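Local coordinates for putative epoxide hydrolase protein (Klebsiella pneumoniae subsp. pneumoniae, PDB 5BOV) that is of unestablished substrate but probably works as an alpha/beta hydrolase, possibly opening epoxides or cleaving monoacylglycerol-type esters, at residues V24-R29 with Q49-L54; H38-D43 with P207-I212; R67-T72 with F109-R114; I182-Q185 with Q191-D194. All coordinates share one frame; numbering follows the deposited sequence.

Contact 1 (V24-R29 with Q49-L54)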
loop_
_atom_site.group_PDB
_atom_site.type_symbol
_atom_site.label_atom_id
_atom_site.label_comp_id
_atom_site.label_asym_id
_atom_site.label_seq_id
_atom_site.Cartn_x
_atom_site.Cartn_y
_atom_site.Cartn_z
ATOM N N VAL A 24 -3.821 12.337 -6.595
ATOM C CA VAL A 24 -3.257 12.916 -7.805
ATOM C C VAL A 24 -3.789 12.163 -9.015
ATOM O O VAL A 24 -4.032 10.974 -8.972
ATOM C CB VAL A 24 -1.741 12.746 -7.775
ATOM C CG1 VAL A 24 -1.089 13.205 -9.038
ATOM C CG2 VAL A 24 -1.169 13.463 -6.594
ATOM N N ASP A 25 -4.063 12.936 -10.067
ATOM C CA ASP A 25 -4.547 12.374 -11.344
ATOM C C ASP A 25 -3.844 13.130 -12.463
ATOM O O ASP A 25 -4.188 14.264 -12.741
ATOM C CB ASP A 25 -6.075 12.551 -11.417
ATOM C CG ASP A 25 -6.702 11.964 -12.658
ATOM O OD1 ASP A 25 -5.989 11.475 -13.551
ATOM O OD2 ASP A 25 -7.958 12.006 -12.693
ATOM N N ILE A 26 -2.840 12.492 -13.048
ATOM C CA ILE A 26 -1.996 13.138 -14.035
ATOM C C ILE A 26 -1.857 12.258 -15.269
ATOM O O ILE A 26 -2.219 11.053 -15.298
ATOM C CB ILE A 26 -0.633 13.497 -13.530
ATOM C CG1 ILE A 26 0.116 12.257 -12.997
ATOM C CG2 ILE A 26 -0.792 14.622 -12.513
ATOM C CD1 ILE A 26 1.524 12.612 -12.570
ATOM N N GLY A 27 -1.403 12.868 -16.360
ATOM C CA GLY A 27 -1.286 12.153 -17.603
ATOM C C GLY A 27 -2.479 12.307 -18.512
ATOM O O GLY A 27 -3.496 12.881 -18.160
ATOM N N PRO A 28 -2.367 11.784 -19.718
ATOM C CA PRO A 28 -3.434 12.001 -20.690
ATOM C C PRO A 28 -4.693 11.388 -20.245
ATOM O O PRO A 28 -4.691 10.250 -19.725
ATOM C CB PRO A 28 -2.928 11.313 -21.952
ATOM C CG PRO A 28 -1.721 10.601 -21.622
ATOM C CD PRO A 28 -1.210 11.030 -20.277
ATOM N N ARG A 29 -5.809 12.054 -20.442
ATOM C CA ARG A 29 -7.094 11.532 -19.987
ATOM C C ARG A 29 -7.484 10.198 -20.617
ATOM O O ARG A 29 -8.145 9.404 -19.928
ATOM C CB ARG A 29 -8.240 12.500 -20.266
ATOM C CG ARG A 29 -8.026 13.920 -19.770
ATOM C CD ARG A 29 -7.999 14.033 -18.272
ATOM N NE ARG A 29 -6.717 13.636 -17.691
ATOM C CZ ARG A 29 -6.587 13.120 -16.458
ATOM N NH1 ARG A 29 -7.674 12.949 -15.714
ATOM N NH2 ARG A 29 -5.367 12.762 -16.005
ATOM N N GLN A 49 8.104 10.820 -8.162
ATOM C CA GLN A 49 8.928 10.653 -9.369
ATOM C C GLN A 49 8.396 9.604 -10.316
ATOM O O GLN A 49 8.358 9.823 -11.558
ATOM C CB GLN A 49 10.396 10.404 -9.046
ATOM C CG GLN A 49 10.965 11.564 -8.283
ATOM C CD GLN A 49 12.455 11.362 -7.965
ATOM O OE1 GLN A 49 12.834 10.516 -7.154
ATOM N NE2 GLN A 49 13.323 12.210 -8.565
ATOM N N VAL A 50 7.878 8.521 -9.787
ATOM C CA VAL A 50 7.300 7.472 -10.636
ATOM C C VAL A 50 6.143 7.984 -11.458
ATOM O O VAL A 50 6.053 7.708 -12.679
ATOM C CB VAL A 50 6.813 6.288 -9.764
ATOM C CG1 VAL A 50 5.956 5.298 -10.541
ATOM C CG2 VAL A 50 7.978 5.609 -9.084
ATOM N N ALA A 51 5.222 8.727 -10.836
ATOM C CA ALA A 51 4.001 9.086 -11.535
ATOM C C ALA A 51 4.225 10.026 -12.732
ATOM O O ALA A 51 3.727 9.747 -13.818
ATOM C CB ALA A 51 2.975 9.648 -10.520
ATOM N N PRO A 52 5.047 11.099 -12.603
ATOM C CA PRO A 52 5.189 11.937 -13.752
ATOM C C PRO A 52 5.957 11.229 -14.851
ATOM O O PRO A 52 5.719 11.538 -16.024
ATOM C CB PRO A 52 5.975 13.155 -13.235
ATOM C CG PRO A 52 5.764 13.167 -11.764
ATOM C CD PRO A 52 5.489 11.785 -11.361
ATOM N N ALA A 53 6.850 10.306 -14.491
ATOM C CA ALA A 53 7.585 9.557 -15.516
ATOM C C ALA A 53 6.616 8.691 -16.313
ATOM O O ALA A 53 6.700 8.622 -17.555
ATOM C CB ALA A 53 8.635 8.648 -14.886
ATOM N N LEU A 54 5.700 8.038 -15.657
ATOM C CA LEU A 54 4.642 7.249 -16.366
ATOM C C LEU A 54 3.735 8.144 -17.183
ATOM O O LEU A 54 3.344 7.786 -18.326
ATOM C CB LEU A 54 3.857 6.454 -15.371
ATOM C CG LEU A 54 4.559 5.238 -14.763
ATOM C CD1 LEU A 54 3.814 4.701 -13.565
ATOM C CD2 LEU A 54 4.751 4.120 -15.763
#
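Ile-26 meets the flat peptide group that joins Ala-51 to Pro-52 on one of its faces: CD1 stands almost straight above the carbonyl carbon, 3.7 Å from Ala-51 C. The other flat groups belong to Asp-25 and Arg-29, where the guanidinium has the carboxylate of Asp-25 and the backbone of Ile-26 and Gly-27 at its edge, in its plane. NH1 and NH2 grip the carboxylate end-on, with Arg-29 NH2 2.8 Å from Asp-25 OD1, but they come from above the carboxylate plane, 54° out of it at OD1. Arg-29 NH2 also bonds to Gly-27 O at 2.9 Å. Arg-60 forms a second salt bridge to Asp-25, so the acid has two cationic partners. This contact belongs to the alpha/beta hydrolase fold: it joins the end of strand 19-26 to helix 50-56, the helix of the beta-alpha-beta crossover between the neighbouring parallel strands 32-37 and 59-74. Ile-26 sends CG1 between the backbone N and the carbonyl carbon (chi1 57°) and then extends it fully, bringing CD1 to the helix. Ile-26 CD1 lies 3.9 Å from Ala-51 CB and 4.2 Å from Pro-52 CD. Small Ala-51 allows the close approach, with Val-61 and Leu-36 also against it. Pro-52, lacking an N-H, suits a place early in the helix. At positive phi, Gly-27 turns the chain where a side chain would collide.

Contact 2 (H38-D43 with P207-I212)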
loop_
_atom_site.group_PDB
_atom_site.type_symbol
_atom_site.label_atom_id
_atom_site.label_comp_id
_atom_site.label_asym_id
_atom_site.label_seq_id
_atom_site.Cartn_x
_atom_site.Cartn_y
_atom_site.Cartn_z
ATOM N N HIS A 38 0.433 3.570 -1.873
ATOM C CA HIS A 38 1.524 3.635 -0.895
ATOM C C HIS A 38 1.308 2.683 0.284
ATOM O O HIS A 38 0.239 2.067 0.414
ATOM C CB HIS A 38 1.659 5.078 -0.422
ATOM C CG HIS A 38 0.518 5.578 0.417
ATOM N ND1 HIS A 38 0.390 5.253 1.753
ATOM C CD2 HIS A 38 -0.591 6.286 0.103
ATOM C CE1 HIS A 38 -0.732 5.773 2.232
ATOM N NE2 HIS A 38 -1.316 6.447 1.261
ATOM N N GLY A 39 2.328 2.651 1.139
ATOM C CA GLY A 39 2.330 1.845 2.312
ATOM C C GLY A 39 2.388 2.649 3.601
ATOM O O GLY A 39 2.243 3.887 3.592
ATOM N N TRP A 40 2.648 1.921 4.678
ATOM C CA TRP A 40 2.692 2.516 6.066
ATOM C C TRP A 40 4.177 2.571 6.525
ATOM O O TRP A 40 4.882 1.534 6.371
ATOM C CB TRP A 40 1.924 1.664 7.074
ATOM C CG TRP A 40 2.000 2.225 8.433
ATOM C CD1 TRP A 40 1.190 3.162 8.948
ATOM C CD2 TRP A 40 2.928 1.892 9.461
ATOM N NE1 TRP A 40 1.567 3.473 10.225
ATOM C CE2 TRP A 40 2.640 2.704 10.567
ATOM C CE3 TRP A 40 4.020 1.052 9.530
ATOM C CZ2 TRP A 40 3.415 2.672 11.742
ATOM C CZ3 TRP A 40 4.727 0.978 10.705
ATOM C CH2 TRP A 40 4.451 1.820 11.791
ATOM N N PRO A 41 4.646 3.669 7.136
ATOM C CA PRO A 41 3.963 4.945 7.272
ATOM C C PRO A 41 4.461 5.947 6.236
ATOM O O PRO A 41 5.343 6.774 6.478
ATOM C CB PRO A 41 4.377 5.358 8.704
ATOM C CG PRO A 41 5.740 4.707 8.903
ATOM C CD PRO A 41 5.929 3.649 7.850
ATOM N N TYR A 42 4.011 5.715 5.005
ATOM C CA TYR A 42 4.449 6.492 3.835
ATOM C C TYR A 42 3.263 7.196 3.249
ATOM O O TYR A 42 2.141 7.148 3.823
ATOM C CB TYR A 42 5.142 5.601 2.827
ATOM C CG TYR A 42 6.277 4.786 3.451
ATOM C CD1 TYR A 42 7.547 5.283 3.440
ATOM C CD2 TYR A 42 6.090 3.512 3.938
ATOM C CE1 TYR A 42 8.624 4.556 3.980
ATOM C CE2 TYR A 42 7.112 2.776 4.444
ATOM C CZ TYR A 42 8.378 3.287 4.467
ATOM O OH TYR A 42 9.386 2.520 4.986
ATOM N N ASP A 43 3.420 7.860 2.109
ATOM C CA ASP A 43 2.248 8.467 1.474
ATOM C C ASP A 43 2.437 8.595 -0.043
ATOM O O ASP A 43 3.334 7.953 -0.586
ATOM C CB ASP A 43 1.856 9.814 2.112
ATOM C CG ASP A 43 2.723 10.958 1.672
ATOM O OD1 ASP A 43 3.800 10.738 1.097
ATOM O OD2 ASP A 43 2.333 12.091 2.062
ATOM N N PRO A 207 -6.219 13.241 11.050
ATOM C CA PRO A 207 -6.791 12.912 12.365
ATOM C C PRO A 207 -7.222 11.458 12.569
ATOM O O PRO A 207 -7.410 11.033 13.712
ATOM C CB PRO A 207 -8.010 13.830 12.461
ATOM C CG PRO A 207 -8.315 14.264 11.107
ATOM C CD PRO A 207 -6.987 14.266 10.335
ATOM N N ASP A 208 -7.300 10.694 11.484
ATOM C CA ASP A 208 -7.587 9.287 11.573
ATOM C C ASP A 208 -6.327 8.396 11.505
ATOM O O ASP A 208 -6.462 7.171 11.604
ATOM C CB ASP A 208 -8.447 8.870 10.373
ATOM C CG ASP A 208 -9.763 9.674 10.245
ATOM O OD1 ASP A 208 -10.384 9.861 11.319
ATOM O OD2 ASP A 208 -10.103 10.049 9.087
ATOM N N HIS A 209 -5.133 8.976 11.302
ATOM C CA HIS A 209 -3.992 8.150 11.007
ATOM C C HIS A 209 -3.666 7.141 12.129
ATOM O O HIS A 209 -3.367 5.986 11.870
ATOM C CB HIS A 209 -2.757 9.019 10.746
ATOM C CG HIS A 209 -1.542 8.185 10.432
ATOM N ND1 HIS A 209 -1.458 7.439 9.286
ATOM C CD2 HIS A 209 -0.469 7.883 11.180
ATOM C CE1 HIS A 209 -0.344 6.731 9.326
ATOM N NE2 HIS A 209 0.256 6.985 10.483
ATOM N N VAL A 210 -3.704 7.621 13.353
ATOM C CA VAL A 210 -3.392 6.725 14.475
ATOM C C VAL A 210 -4.401 5.640 14.529
ATOM O O VAL A 210 -4.022 4.445 14.685
ATOM C CB VAL A 210 -3.271 7.494 15.808
ATOM C CG1 VAL A 210 -3.171 6.552 17.005
ATOM C CG2 VAL A 210 -2.058 8.403 15.754
ATOM N N ALA A 211 -5.699 6.017 14.491
ATOM C CA ALA A 211 -6.733 5.030 14.646
ATOM C C ALA A 211 -6.599 3.949 13.564
ATOM O O ALA A 211 -6.747 2.750 13.833
ATOM C CB ALA A 211 -8.106 5.659 14.607
ATOM N N ILE A 212 -6.345 4.360 12.317
ATOM C CA ILE A 212 -6.233 3.407 11.195
ATOM C C ILE A 212 -5.014 2.515 11.392
ATOM O O ILE A 212 -5.083 1.278 11.136
ATOM C CB ILE A 212 -6.189 4.128 9.836
ATOM C CG1 ILE A 212 -7.513 4.830 9.578
ATOM C CG2 ILE A 212 -5.878 3.157 8.694
ATOM C CD1 ILE A 212 -8.725 3.941 9.487
#
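Trp-40 and His-209 make this contact through the rims of their rings. Trp-40 NE1 lies 3.8 Å from His-209 NE2, and Trp-40 CD1 is 3.9 Å from His-209 CE1. The ring planes are nearly parallel, at 9°, yet neither ring lies over the other. The five-membered ring of Trp-40 and the imidazole have centroids 5.5 Å apart. His-209 holds CG anti to the backbone N (chi1 -180°), which brings its imidazole rim to the pyrrole rim of Trp-40. His-209 suits a buried place between polar neighbours because each of its nitrogens has a partner: ND1 donates to Gly-68 O, while NE2 is hydrogen-bonded to Tyr-171 OH. Pro-41, joined to Trp-40 by a cis peptide, lays its CB on a face of the indole. The His-Gly-Trp-Pro sequence matches the HGXP motif of epoxide hydrolases, whose third residue lends its backbone N-H to the oxyanion hole; the bond from Trp-40 N to Asp-110 is consistent with that role. The pair joins the loop after strand 32-37 to the start of helix 209-220, with Tyr-69 from the broken strand 59-74 and Ile-182 of helix 175-186 against Trp-40.

Contact 3 (R67-T72 with F109-R114)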
loop_
_atom_site.group_PDB
_atom_site.type_symbol
_atom_site.label_atom_id
_atom_site.label_comp_id
_atom_site.label_asym_id
_atom_site.label_seq_id
_atom_site.Cartn_x
_atom_site.Cartn_y
_atom_site.Cartn_z
ATOM N N ARG A 67 -7.077 5.542 3.329
ATOM C CA ARG A 67 -7.755 5.920 4.550
ATOM C C ARG A 67 -6.706 6.083 5.697
ATOM O O ARG A 67 -5.767 5.276 5.803
ATOM C CB ARG A 67 -8.845 4.910 4.891
ATOM C CG ARG A 67 -8.383 3.457 5.106
ATOM C CD ARG A 67 -9.487 2.585 5.737
ATOM N NE ARG A 67 -10.644 2.542 4.881
ATOM C CZ ARG A 67 -11.909 2.319 5.279
ATOM N NH1 ARG A 67 -12.176 1.997 6.561
ATOM N NH2 ARG A 67 -12.884 2.384 4.427
ATOM N N GLY A 68 -6.821 7.163 6.438
ATOM C CA GLY A 68 -5.870 7.495 7.484
ATOM C C GLY A 68 -4.673 8.347 7.066
ATOM O O GLY A 68 -3.763 8.531 7.852
ATOM N N TYR A 69 -4.654 8.855 5.836
ATOM C CA TYR A 69 -3.540 9.639 5.347
ATOM C C TYR A 69 -3.974 10.879 4.569
ATOM O O TYR A 69 -4.965 10.878 3.817
ATOM C CB TYR A 69 -2.640 8.835 4.413
ATOM C CG TYR A 69 -2.092 7.573 4.975
ATOM C CD1 TYR A 69 -2.889 6.432 5.088
ATOM C CD2 TYR A 69 -0.756 7.493 5.321
ATOM C CE1 TYR A 69 -2.333 5.254 5.570
ATOM C CE2 TYR A 69 -0.193 6.328 5.810
ATOM C CZ TYR A 69 -0.958 5.207 5.854
ATOM O OH TYR A 69 -0.380 4.022 6.353
ATOM N N GLY A 70 -3.179 11.944 4.746
ATOM C CA GLY A 70 -3.284 13.098 3.856
ATOM C C GLY A 70 -4.693 13.704 3.894
ATOM O O GLY A 70 -5.305 13.880 4.932
ATOM N N THR A 71 -5.194 14.018 2.716
ATOM C CA THR A 71 -6.511 14.627 2.611
ATOM C C THR A 71 -7.638 13.608 2.349
ATOM O O THR A 71 -8.784 14.005 2.001
ATOM C CB THR A 71 -6.492 15.680 1.476
ATOM O OG1 THR A 71 -6.216 15.037 0.232
ATOM C CG2 THR A 71 -5.542 16.781 1.766
ATOM N N THR A 72 -7.373 12.308 2.498
ATOM C CA THR A 72 -8.423 11.366 2.481
ATOM C C THR A 72 -9.167 11.429 3.829
ATOM O O THR A 72 -8.522 11.340 4.863
ATOM C CB THR A 72 -7.937 9.965 2.180
ATOM O OG1 THR A 72 -7.630 9.940 0.761
ATOM C CG2 THR A 72 -9.022 8.902 2.482
ATOM N N PHE A 109 3.295 -1.085 -2.564
ATOM C CA PHE A 109 4.184 -1.693 -1.562
ATOM C C PHE A 109 3.516 -1.624 -0.185
ATOM O O PHE A 109 2.695 -0.775 0.067
ATOM C CB PHE A 109 5.619 -1.044 -1.560
ATOM C CG PHE A 109 5.622 0.388 -1.037
ATOM C CD1 PHE A 109 5.141 1.445 -1.849
ATOM C CD2 PHE A 109 6.028 0.679 0.265
ATOM C CE1 PHE A 109 5.129 2.732 -1.340
ATOM C CE2 PHE A 109 6.048 1.992 0.769
ATOM C CZ PHE A 109 5.600 3.013 -0.050
ATOM N N ASP A 110 3.864 -2.586 0.684
ATOM C CA ASP A 110 3.375 -2.669 2.045
ATOM C C ASP A 110 1.845 -2.655 2.032
ATOM O O ASP A 110 1.278 -3.440 1.258
ATOM C CB ASP A 110 4.072 -1.583 2.929
ATOM C CG ASP A 110 3.691 -1.686 4.328
ATOM O OD1 ASP A 110 4.029 -2.743 5.013
ATOM O OD2 ASP A 110 2.942 -0.873 4.845
ATOM N N TRP A 111 1.146 -1.819 2.789
ATOM C CA TRP A 111 -0.341 -1.846 2.750
ATOM C C TRP A 111 -0.853 -1.703 1.314
ATOM O O TRP A 111 -1.899 -2.238 0.976
ATOM C CB TRP A 111 -0.942 -0.717 3.537
ATOM C CG TRP A 111 -0.757 -0.737 5.038
ATOM C CD1 TRP A 111 0.037 -1.520 5.773
ATOM C CD2 TRP A 111 -1.419 0.143 5.954
ATOM N NE1 TRP A 111 -0.053 -1.164 7.132
ATOM C CE2 TRP A 111 -0.953 -0.167 7.260
ATOM C CE3 TRP A 111 -2.325 1.185 5.801
ATOM C CZ2 TRP A 111 -1.383 0.556 8.402
ATOM C CZ3 TRP A 111 -2.801 1.851 6.934
ATOM C CH2 TRP A 111 -2.307 1.548 8.198
ATOM N N GLY A 112 -0.170 -0.901 0.490
ATOM C CA GLY A 112 -0.604 -0.731 -0.849
ATOM C C GLY A 112 -0.489 -1.980 -1.736
ATOM O O GLY A 112 -1.292 -2.189 -2.631
ATOM N N ALA A 113 0.541 -2.771 -1.496
ATOM C CA ALA A 113 0.705 -4.047 -2.174
ATOM C C ALA A 113 -0.382 -5.001 -1.739
ATOM O O ALA A 113 -0.998 -5.696 -2.543
ATOM C CB ALA A 113 2.056 -4.681 -1.962
ATOM N N ARG A 114 -0.607 -5.102 -0.409
ATOM C CA ARG A 114 -1.704 -5.919 0.099
ATOM C C ARG A 114 -3.033 -5.526 -0.500
ATOM O O ARG A 114 -3.788 -6.364 -0.990
ATOM C CB ARG A 114 -1.762 -5.799 1.583
ATOM C CG ARG A 114 -2.795 -6.642 2.239
ATOM C CD ARG A 114 -2.890 -6.326 3.735
ATOM N NE ARG A 114 -3.475 -5.017 3.922
ATOM C CZ ARG A 114 -3.377 -4.266 5.004
ATOM N NH1 ARG A 114 -2.657 -4.640 6.045
ATOM N NH2 ARG A 114 -4.064 -3.110 5.053
#
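This is an oblique aromatic contact deep in the core, in which a tyrosine hydroxyl lies over an indole face, between the break in strand 59-74 and the start of helix 111-122. Tyr-69 OH stands 3.3 Å above the plane of Trp-111, toward its rim at CZ3. Trp-111 CZ3 is at the edge of the phenol, in its plane, 3.7 Å from Tyr-69 CE1. The two planes are almost perpendicular, at 84°. Although buried, the hydroxyl, which has no hydrogen-bond partner in the model, lies between the indoles of Trp-111 and Trp-40. On the opposite face of Trp-111 lies Arg-114 NH2, 4.0 Å above the plane. Trp-111 CG is anti to the carbonyl carbon (chi1 -67°), directing the broad ring toward Tyr-69, while its NE1 has Tyr-217 as polar partner. Gly-70, second in the type II' turn Tyr-69 to Thr-72, has the positive phi that favours glycine; a side chain at Gly-68 would jam against the preceding carbonyl. Trp-111 N makes a weak 2.9 Å bond to OD2 of Asp-110, whose backbone is strained (phi 54°). Gly-108, Asp-110 and Gly-112 fit the nucleophile elbow of alpha/beta hydrolases, where an aspartate would probably be the nucleophile.

Contact 4 (I182-Q185 with Q191-D194); sequences IWHQ and QFSD
An aromatic cluster in the helices between strands 127-133 and 247-252, which probably correspond to the lid of this family, holds Phe-192 between Trp-183 and His-184. On one face of the phenyl, the edge of the indole comes in: Trp-183 CE3 stands 3.7 Å above the plane of Phe-192, over the ring centre. This T-shaped pair has planes at 70° and centroids 5.0 Å apart. Against the other face lies the imidazole of His-184 in an offset stack, with centroids 4.4 Å apart and planes at 24°, though their exact spacing is doubtful. Trp-183 CB adds an apolar touch, 3.7 Å from Phe-192 CZ. Phe-192 CG lies between its backbone N and carbonyl carbon (chi1 59°), which slides the ring between two consecutive residues of helix 175-186. A flat, apolar phenylalanine suits that slot, with both faces used. His-184, at the surface, can lay a ring face on the phenyl. Trp-183 is buried, and its NE1 bonds to Pro-41 O while Tyr-42 stacks on its ring. Phe-197 and Trp-190 extend the cluster. The cluster packs the end of helix 175-186 against the loop leading to helix 194-201, in the cap probably equivalent to the alpha/beta hydrolase lid.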
loop_
_atom_site.group_PDB
_atom_site.type_symbol
_atom_site.label_atom_id
_atom_site.label_comp_id
_atom_site.label_asym_id
_atom_site.label_seq_id
_atom_site.Cartn_x
_atom_site.Cartn_y
_atom_site.Cartn_z
ATOM N N ILE A 182 10.875 4.142 12.061
ATOM C CA ILE A 182 10.471 3.047 11.257
ATOM C C ILE A 182 11.092 3.146 9.821
ATOM O O ILE A 182 11.502 2.146 9.239
ATOM C CB ILE A 182 8.949 2.932 11.193
ATOM C CG1 ILE A 182 8.373 2.512 12.584
ATOM C CG2 ILE A 182 8.515 1.965 10.113
ATOM C CD1 ILE A 182 8.801 1.128 13.076
ATOM N N TRP A 183 11.081 4.337 9.205
ATOM C CA TRP A 183 11.661 4.451 7.898
ATOM C C TRP A 183 13.117 3.985 7.872
ATOM O O TRP A 183 13.549 3.280 6.981
ATOM C CB TRP A 183 11.596 5.913 7.373
ATOM C CG TRP A 183 10.360 6.437 6.779
ATOM C CD1 TRP A 183 9.107 6.177 7.155
ATOM C CD2 TRP A 183 10.266 7.435 5.746
ATOM N NE1 TRP A 183 8.227 6.893 6.400
ATOM C CE2 TRP A 183 8.922 7.692 5.544
ATOM C CE3 TRP A 183 11.201 8.110 4.982
ATOM C CZ2 TRP A 183 8.466 8.619 4.613
ATOM C CZ3 TRP A 183 10.756 9.004 4.008
ATOM C CH2 TRP A 183 9.438 9.257 3.847
ATOM N N HIS A 184 13.861 4.394 8.885
ATOM C CA HIS A 184 15.307 4.035 8.969
ATOM C C HIS A 184 15.457 2.543 9.224
ATOM O O HIS A 184 16.325 1.946 8.640
ATOM C CB HIS A 184 15.993 4.784 10.132
ATOM C CG HIS A 184 16.330 6.207 9.850
ATOM N ND1 HIS A 184 17.077 6.602 8.752
ATOM C CD2 HIS A 184 16.056 7.342 10.540
ATOM C CE1 HIS A 184 17.225 7.906 8.766
ATOM N NE2 HIS A 184 16.654 8.383 9.864
ATOM N N GLN A 185 14.588 1.939 10.026
ATOM C CA GLN A 185 14.685 0.482 10.219
ATOM C C GLN A 185 14.401 -0.271 8.925
ATOM O O GLN A 185 14.966 -1.338 8.651
ATOM C CB GLN A 185 13.686 0.013 11.252
ATOM C CG GLN A 185 14.039 0.359 12.709
ATOM C CD GLN A 185 13.171 -0.515 13.661
ATOM O OE1 GLN A 185 11.929 -0.550 13.539
ATOM N NE2 GLN A 185 13.825 -1.251 14.521
ATOM N N GLN A 191 19.437 7.014 2.435
ATOM C CA GLN A 191 19.830 8.242 3.098
ATOM C C GLN A 191 18.853 9.373 2.789
ATOM O O GLN A 191 19.214 10.422 2.232
ATOM C CB GLN A 191 21.249 8.563 2.641
ATOM C CG GLN A 191 22.270 7.508 3.033
ATOM C CD GLN A 191 23.658 7.887 2.530
ATOM O OE1 GLN A 191 24.170 7.260 1.604
ATOM N NE2 GLN A 191 24.235 8.944 3.069
ATOM N N PHE A 192 17.586 9.177 3.153
ATOM C CA PHE A 192 16.584 10.158 2.925
ATOM C C PHE A 192 16.787 11.410 3.744
ATOM O O PHE A 192 17.237 11.362 4.887
ATOM C CB PHE A 192 15.165 9.604 3.203
ATOM C CG PHE A 192 14.952 9.093 4.625
ATOM C CD1 PHE A 192 14.545 9.942 5.588
ATOM C CD2 PHE A 192 15.131 7.769 4.946
ATOM C CE1 PHE A 192 14.250 9.478 6.868
ATOM C CE2 PHE A 192 14.855 7.322 6.181
ATOM C CZ PHE A 192 14.499 8.203 7.163
ATOM N N SER A 193 16.463 12.547 3.146
ATOM C CA SER A 193 16.675 13.831 3.809
ATOM C C SER A 193 15.614 14.079 4.850
ATOM O O SER A 193 14.497 13.509 4.787
ATOM C CB SER A 193 16.678 14.998 2.794
ATOM O OG SER A 193 15.390 15.206 2.263
ATOM N N ASP A 194 15.896 14.967 5.807
ATOM C CA ASP A 194 14.859 15.345 6.747
ATOM C C ASP A 194 13.634 15.902 6.073
ATOM O O ASP A 194 12.522 15.705 6.483
ATOM C CB ASP A 194 15.372 16.471 7.687
ATOM C CG ASP A 194 16.529 16.008 8.571
ATOM O OD1 ASP A 194 16.571 14.799 8.930
ATOM O OD2 ASP A 194 17.336 16.831 8.987
#

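Contacts 2 and 3 belong to one site, their centres 6 Å apart. Trp-40 N to Asp-110 OD2 at 2.8 Å and His-209 ND1 to Gly-68 O at 2.9 Å tie them, and Trp-40 lies against Tyr-69. With the backbone N of Trp-111 also near Asp-110 OD2, this region is where the probable nucleophile and oxyanion hole would lie. Contact 4, about 17 Å from contact 2 between centres, is connected to it by Trp-183 NE1 to Pro-41 O at 2.9 Å, linking the probable lid to the probable active site. Contact 1 lies apart, its centre 18 Å from that of contact 3, on the same sheet but with no direct touch to any of the others.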